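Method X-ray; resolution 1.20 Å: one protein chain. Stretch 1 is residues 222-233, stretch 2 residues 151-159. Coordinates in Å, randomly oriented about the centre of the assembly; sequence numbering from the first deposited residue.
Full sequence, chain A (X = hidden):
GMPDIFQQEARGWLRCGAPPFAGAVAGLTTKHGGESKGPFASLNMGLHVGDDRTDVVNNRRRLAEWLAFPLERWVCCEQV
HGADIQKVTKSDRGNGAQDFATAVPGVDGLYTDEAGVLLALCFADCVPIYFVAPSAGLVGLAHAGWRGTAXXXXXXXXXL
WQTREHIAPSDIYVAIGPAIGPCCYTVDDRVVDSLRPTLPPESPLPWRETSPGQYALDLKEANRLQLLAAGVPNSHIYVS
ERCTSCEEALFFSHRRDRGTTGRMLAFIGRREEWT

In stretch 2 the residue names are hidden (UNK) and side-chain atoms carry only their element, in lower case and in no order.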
# COMPACT_ATOMS: atom_id res chain seq x y z
N ALA A 222 9.43 9.53 -4.57
CA ALA A 222 8.49 10.63 -4.73
C ALA A 222 7.59 10.75 -3.50
O ALA A 222 7.35 11.85 -3.00
CB ALA A 222 7.66 10.44 -5.98
N ASN A 223 7.10 9.62 -3.01
CA ASN A 223 6.23 9.63 -1.84
C ASN A 223 7.01 9.98 -0.58
O ASN A 223 6.53 10.75 0.25
CB ASN A 223 5.51 8.31 -1.75
CG ASN A 223 4.30 8.29 -2.63
OD1 ASN A 223 3.29 8.90 -2.31
ND2 ASN A 223 4.43 7.69 -3.81
N ARG A 224 8.26 9.51 -0.46
CA ARG A 224 9.08 9.90 0.67
C ARG A 224 9.26 11.41 0.70
O ARG A 224 9.14 12.04 1.76
CB ARG A 224 10.44 9.20 0.61
CG ARG A 224 11.40 9.61 1.70
CD ARG A 224 12.70 8.81 1.65
NE ARG A 224 13.68 9.44 2.51
CZ ARG A 224 14.49 10.42 2.11
NH1 ARG A 224 14.46 10.87 0.86
NH2 ARG A 224 15.34 10.96 2.97
N LEU A 225 9.59 12.02 -0.44
CA LEU A 225 9.82 13.46 -0.48
C LEU A 225 8.56 14.22 -0.09
O LEU A 225 8.62 15.23 0.62
CB LEU A 225 10.30 13.86 -1.87
CG LEU A 225 11.69 13.36 -2.26
CD1 LEU A 225 11.92 13.58 -3.76
CD2 LEU A 225 12.76 14.04 -1.47
N GLN A 226 7.39 13.73 -0.53
CA GLN A 226 6.14 14.36 -0.14
C GLN A 226 5.92 14.26 1.37
O GLN A 226 5.48 15.22 2.00
CB GLN A 226 4.95 13.75 -0.88
CG GLN A 226 4.84 14.20 -2.32
CD GLN A 226 3.61 13.64 -3.01
OE1 GLN A 226 2.72 13.10 -2.36
NE2 GLN A 226 3.54 13.79 -4.33
N LEU A 227 6.19 13.08 1.94
CA LEU A 227 5.99 12.90 3.38
C LEU A 227 6.90 13.81 4.18
O LEU A 227 6.48 14.39 5.19
CB LEU A 227 6.24 11.45 3.77
CG LEU A 227 5.17 10.50 3.26
CD1 LEU A 227 5.69 9.07 3.27
CD2 LEU A 227 3.90 10.57 4.08
N LEU A 228 8.16 13.93 3.75
CA LEU A 228 9.08 14.85 4.40
C LEU A 228 8.53 16.27 4.35
O LEU A 228 8.52 16.98 5.35
CB LEU A 228 10.44 14.78 3.71
CG LEU A 228 11.22 13.50 3.96
CD1 LEU A 228 12.33 13.32 2.92
CD2 LEU A 228 11.78 13.50 5.37
N ALA A 229 8.02 16.68 3.18
CA ALA A 229 7.48 18.03 3.04
C ALA A 229 6.26 18.24 3.92
O ALA A 229 6.01 19.36 4.37
CB ALA A 229 7.13 18.30 1.58
N ALA A 230 5.48 17.18 4.17
CA ALA A 230 4.32 17.28 5.05
C ALA A 230 4.67 17.26 6.53
O ALA A 230 3.78 17.42 7.37
CB ALA A 230 3.34 16.14 4.73
N GLY A 231 5.94 17.07 6.88
CA GLY A 231 6.38 17.13 8.25
C GLY A 231 6.78 15.82 8.89
O GLY A 231 7.20 15.81 10.04
N VAL A 232 6.66 14.71 8.20
CA VAL A 232 7.06 13.44 8.81
C VAL A 232 8.58 13.39 8.89
O VAL A 232 9.25 13.58 7.86
CB VAL A 232 6.54 12.25 8.01
CG1 VAL A 232 6.96 10.96 8.68
CG2 VAL A 232 5.01 12.32 7.88
N PRO A 233 9.17 13.12 10.05
CA PRO A 233 10.63 13.18 10.16
C PRO A 233 11.31 12.11 9.31
O PRO A 233 10.83 10.97 9.22
CB PRO A 233 10.89 12.93 11.65
CG PRO A 233 9.62 13.36 12.33
CD PRO A 233 8.53 12.96 11.37
N UNK A 151 -1.71 13.41 -7.01
CA UNK A 151 -2.78 13.94 -6.19
C UNK A 151 -2.41 14.20 -4.76
O UNK A 151 -3.23 14.75 -4.01
N UNK A 152 -1.20 13.82 -4.36
CA UNK A 152 -0.75 14.09 -3.01
C UNK A 152 -1.34 13.19 -1.94
O UNK A 152 -1.53 13.64 -0.80
N UNK A 153 -1.62 11.93 -2.24
CA UNK A 153 -2.30 11.09 -1.26
C UNK A 153 -1.48 10.93 0.01
O UNK A 153 -2.03 10.90 1.12
c UNK A 153 -2.70 9.73 -1.88
c UNK A 153 -1.50 8.86 -2.19
c UNK A 153 -3.70 9.05 -0.96
c UNK A 153 -4.30 7.77 -1.51
N UNK A 154 -0.16 10.82 -0.11
CA UNK A 154 0.67 10.61 1.07
C UNK A 154 0.55 11.78 2.03
O UNK A 154 0.36 11.61 3.24
c UNK A 154 2.12 10.40 0.66
N UNK A 155 0.70 13.00 1.52
CA UNK A 155 0.56 14.17 2.37
C UNK A 155 -0.86 14.39 2.85
O UNK A 155 -1.07 15.00 3.91
N UNK A 156 -1.85 13.94 2.08
CA UNK A 156 -3.24 14.05 2.50
C UNK A 156 -3.49 13.23 3.76
O UNK A 156 -4.19 13.69 4.67
c UNK A 156 -7.42 14.93 2.19
c UNK A 156 -4.14 13.61 1.34
n UNK A 156 -6.10 14.99 2.15
c UNK A 156 -6.68 13.11 1.22
c UNK A 156 -5.60 13.85 1.56
n UNK A 156 -7.80 13.79 1.64
N UNK A 157 -2.89 12.04 3.86
CA UNK A 157 -3.04 11.26 5.09
C UNK A 157 -2.50 12.05 6.28
O UNK A 157 -3.15 12.16 7.33
c UNK A 157 -2.49 8.99 6.15
c UNK A 157 -2.27 9.94 4.97
c UNK A 157 -3.89 6.96 4.85
s UNK A 157 -4.09 8.17 6.19
N UNK A 158 -1.31 12.62 6.12
CA UNK A 158 -0.69 13.39 7.19
C UNK A 158 -1.58 14.56 7.57
O UNK A 158 -1.81 14.83 8.76
c UNK A 158 0.72 13.85 6.77
c UNK A 158 1.59 12.67 6.51
c UNK A 158 1.33 14.73 7.85
N UNK A 159 -2.08 15.29 6.56
CA UNK A 159 -2.95 16.43 6.82
C UNK A 159 -4.20 16.03 7.59
O UNK A 159 -4.65 16.76 8.49
c UNK A 159 -6.60 17.51 5.20
c UNK A 159 -4.17 18.33 5.64
c UNK A 159 -7.92 17.96 5.13
c UNK A 159 -5.94 19.77 5.70
n UNK A 159 -4.78 20.45 5.96
c UNK A 159 -3.34 17.10 5.49
c UNK A 159 -7.26 20.22 5.63
c UNK A 159 -5.59 18.42 5.49
c UNK A 159 -3.73 19.58 5.92
c UNK A 159 -8.23 19.31 5.35
O HOH W 1 1.34 10.76 -2.60
O HOH W 2 1.49 15.11 -0.66

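Position 151 has no side-chain atoms and touches nothing on stretch 1: it is Gly-151, in an exposed loop. Position 152 also lacks a side chain. Its CA lies 3.7 Å from Gln-226 OE1, and its phi of 75° is one that favours glycine. This is Gly-152, which closes a preceding helix in a Schellman motif and also serves as N-cap of the next, its O accepting a hydrogen bond from the N of position 156 at 2.9 Å.

Position 153 carries four carbons, forked at the first, with one arm two carbons long, which defines Ile-153. The end of its side chain leads away from stretch 1 into buried surroundings, where a branched aliphatic group is at home.

Position 154 has a single carbon, so it is Ala-154. Its CB points toward stretch 1 and fits between Asn-223 OD1, 3.5 Å from CB, and Leu-227 CD2, 3.9 Å from CB; one methyl fills this narrow place.

Position 155 has no side-chain atoms and is Gly-155. Its CA lies 4.1 Å from Ala-230 CB, and the CA atoms of these two residues are 5.6 Å apart, the nearest such pair between the stretches. The backbone angles are ordinary helical ones and a CB would have room, so the contact alone does not demand glycine.

Position 156 has one carbon followed by a five-membered ring of three carbons and two nitrogens, the imidazole of His-156. It points away from stretch 1 and is partly exposed, as suits a polar ring.

Position 157 is an unbranched chain of two carbons, a sulfur and a carbon: Met-157. Its flexible thioether bends (chi2 and chi3 both p) within a buried site, away from stretch 1.

Position 158 has one carbon bearing two more, hence Val-158. Pointing toward stretch 1, it places CG2 3.7 Å from Val-232 CG2 and 4.0 Å from Leu-227 CD2, while CG1 lies 4.0 Å from Ala-230 CB. A compact fork thus meets three apolar neighbours.

Position 159 has one carbon, then fused five- and six-membered rings with eight carbons and one nitrogen: Trp-159, whose exposed indole leads away from the contact.

The two helices run at 30° to each other, 8.5 Å apart at closest approach, a spacing compatible with the small residues between them. No direct hydrogen bond joins the stretches. Instead, water 1 accepts from Ala-154 N (2.9 Å) and donates to Asn-223 OD1 and Gln-226 OE1 (both 2.7 Å from its O), bridging the polar end, while Val-158 anchors the apolar end.

Stretch 2, residues 151-159: GGIAGHMVW
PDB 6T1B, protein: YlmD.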